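Local atomic coordinates of proline dehydrogenase (Bradyrhizobium japonicum USDA 110, PDB entry 3HAZ), a protein that probably oxidises proline to glutamate in two steps, pairing an FAD-dependent proline dehydrogenase with an NAD-dependent dehydrogenase for glutamate semialdehyde. Residues P9-Y14 / R286-L291. Residues are numbered along the deposited sequence; the frame is centred on the assembly and turned at random.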
loop_
_atom_site.group_PDB
_atom_site.type_symbol
_atom_site.label_atom_id
_atom_site.label_comp_id
_atom_site.label_asym_id
_atom_site.label_seq_id
_atom_site.Cartn_x
_atom_site.Cartn_y
_atom_site.Cartn_z
ATOM N N PRO A 9 -22.255 52.676 6.903
ATOM C CA PRO A 9 -22.804 51.478 6.262
ATOM C C PRO A 9 -21.941 50.264 6.577
ATOM O O PRO A 9 -20.722 50.342 6.459
ATOM C CB PRO A 9 -22.735 51.820 4.776
ATOM C CG PRO A 9 -22.864 53.313 4.740
ATOM C CD PRO A 9 -22.161 53.815 5.972
ATOM N N PHE A 10 -22.569 49.165 6.983
ATOM C CA PHE A 10 -21.837 47.972 7.403
ATOM C C PHE A 10 -20.950 47.408 6.291
ATOM O O PHE A 10 -21.400 47.227 5.159
ATOM C CB PHE A 10 -22.817 46.906 7.887
ATOM C CG PHE A 10 -22.159 45.701 8.491
ATOM C CD1 PHE A 10 -21.676 45.737 9.787
ATOM C CD2 PHE A 10 -22.053 44.526 7.774
ATOM C CE1 PHE A 10 -21.083 44.621 10.353
ATOM C CE2 PHE A 10 -21.461 43.402 8.333
ATOM C CZ PHE A 10 -20.975 43.453 9.623
ATOM N N THR A 11 -19.694 47.111 6.620
ATOM C CA THR A 11 -18.747 46.634 5.620
ATOM C C THR A 11 -17.601 45.780 6.192
ATOM O O THR A 11 -16.436 45.971 5.842
ATOM C CB THR A 11 -18.169 47.818 4.800
ATOM O OG1 THR A 11 -17.205 47.331 3.859
ATOM C CG2 THR A 11 -17.509 48.840 5.717
ATOM N N ALA A 12 -17.936 44.828 7.056
ATOM C CA ALA A 12 -16.935 43.915 7.613
ATOM C C ALA A 12 -16.338 43.004 6.540
ATOM O O ALA A 12 -16.993 42.710 5.537
ATOM C CB ALA A 12 -17.547 43.079 8.730
ATOM N N PRO A 13 -15.087 42.553 6.746
ATOM C CA PRO A 13 -14.464 41.606 5.812
ATOM C C PRO A 13 -15.316 40.351 5.650
ATOM O O PRO A 13 -15.758 39.772 6.644
ATOM C CB PRO A 13 -13.127 41.275 6.488
ATOM C CG PRO A 13 -12.819 42.502 7.305
ATOM C CD PRO A 13 -14.166 42.951 7.826
ATOM N N TYR A 14 -15.525 39.942 4.401
ATOM C CA TYR A 14 -16.507 38.919 4.054
ATOM C C TYR A 14 -16.149 37.526 4.554
ATOM O O TYR A 14 -16.996 36.824 5.106
ATOM C CB TYR A 14 -16.698 38.879 2.534
ATOM C CG TYR A 14 -18.028 38.311 2.083
ATOM C CD1 TYR A 14 -19.197 39.062 2.186
ATOM C CD2 TYR A 14 -18.114 37.031 1.546
ATOM C CE1 TYR A 14 -20.414 38.555 1.767
ATOM C CE2 TYR A 14 -19.326 36.514 1.126
ATOM C CZ TYR A 14 -20.473 37.282 1.239
ATOM O OH TYR A 14 -21.683 36.775 0.820
ATOM N N ARG A 286 -26.678 39.079 1.019
ATOM C CA ARG A 286 -27.705 40.080 1.299
ATOM C C ARG A 286 -27.533 40.753 2.667
ATOM O O ARG A 286 -28.309 41.641 3.023
ATOM C CB ARG A 286 -29.101 39.448 1.196
ATOM C CG ARG A 286 -29.537 39.134 -0.241
ATOM C CD ARG A 286 -30.745 38.211 -0.253
ATOM N NE ARG A 286 -31.572 38.381 -1.448
ATOM C CZ ARG A 286 -32.527 37.532 -1.815
ATOM N NH1 ARG A 286 -32.764 36.444 -1.085
ATOM N NH2 ARG A 286 -33.244 37.762 -2.912
ATOM N N LEU A 287 -26.527 40.335 3.433
ATOM C CA LEU A 287 -26.333 40.878 4.780
ATOM C C LEU A 287 -26.202 42.409 4.799
ATOM O O LEU A 287 -26.939 43.101 5.500
ATOM C CB LEU A 287 -25.111 40.252 5.451
ATOM C CG LEU A 287 -24.840 40.776 6.867
ATOM C CD1 LEU A 287 -26.083 40.657 7.737
ATOM C CD2 LEU A 287 -23.657 40.069 7.509
ATOM N N GLU A 288 -25.247 42.922 4.039
ATOM C CA GLU A 288 -24.977 44.357 3.994
ATOM C C GLU A 288 -26.188 45.160 3.538
ATOM O O GLU A 288 -26.511 46.196 4.114
ATOM C CB GLU A 288 -23.799 44.643 3.060
ATOM C CG GLU A 288 -22.456 44.186 3.583
ATOM C CD GLU A 288 -21.305 44.666 2.713
ATOM O OE1 GLU A 288 -21.574 45.340 1.693
ATOM O OE2 GLU A 288 -20.134 44.373 3.051
ATOM N N LEU A 289 -26.849 44.680 2.489
ATOM C CA LEU A 289 -28.016 45.364 1.952
ATOM C C LEU A 289 -29.135 45.369 2.987
ATOM O O LEU A 289 -29.809 46.378 3.184
ATOM C CB LEU A 289 -28.485 44.692 0.657
ATOM C CG LEU A 289 -29.673 45.354 -0.050
ATOM C CD1 LEU A 289 -29.361 46.808 -0.426
ATOM C CD2 LEU A 289 -30.078 44.546 -1.273
ATOM N N SER A 290 -29.317 44.245 3.668
ATOM C CA SER A 290 -30.375 44.145 4.669
ATOM C C SER A 290 -30.155 45.140 5.811
ATOM O O SER A 290 -31.096 45.779 6.282
ATOM C CB SER A 290 -30.466 42.719 5.217
ATOM O OG SER A 290 -29.429 42.470 6.151
ATOM N N LEU A 291 -28.911 45.258 6.262
ATOM C CA LEU A 291 -28.577 46.199 7.323
ATOM C C LEU A 291 -28.802 47.652 6.881
ATOM O O LEU A 291 -29.218 48.492 7.681
ATOM C CB LEU A 291 -27.136 45.977 7.810
ATOM C CG LEU A 291 -26.901 44.646 8.548
ATOM C CD1 LEU A 291 -25.431 44.420 8.892
ATOM C CD2 LEU A 291 -27.748 44.570 9.810
HETATM O O HOH W 1 -17.747 45.239 2.136
HETATM O O HOH W 2 -19.663 42.771 4.976
#
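Phe10 does the apolar work here, reaching from the irregular N-terminal chain against the first turn of helix 287-298. Its CG stands anti to the backbone N (chi1 -173°), and the ring receives Leu291 CD1 over one face. Leu291 CD1 lies 3.9 Å from the centroid of the Phe10 ring in a CH-pi contact, displaced toward the CB end, so that Phe10 CG is its closest ring atom. On the opposite face the chain's own Ala12 N sits above the rim. Leu287, one helical turn before Leu291, comes in obliquely, its CD2 4.1 Å from Phe10 CE2, while Glu288 CG approaches the ring edge, near its plane. Ala322 and Val323 of helix 320-333 also touch the ring.

Both helices belong to the alpha/beta barrel of the proline dehydrogenase domain: helix 287-298 connects parallel strands 276-279 and 309-314, and helix 320-333 follows the latter. Residues 9-14 thus run across the outer helical layer of the barrel, on the FAD half of the bifunctional chain. The Leu287 side chain is about 10 Å from the bound FAD, close to the FAD-binding residue Gln314.

The polar link is made through water. Glu288, its chain extended beyond CG, sends OE2 toward the Thr11 backbone, and two waters donate to that one oxygen. The first lies 2.7 Å from Glu288 OE2 and pairs with Thr11 OG1; the second, 2.5 Å from Glu288 OE2, also donates to Ala12 O, at 2.7 Å. Glu288 OE1 instead accepts from the backbone N of Arg524, a further donor that would be expected to favour the charged form of this buried carboxylate, and Arg524 NE bonds to Phe10 O.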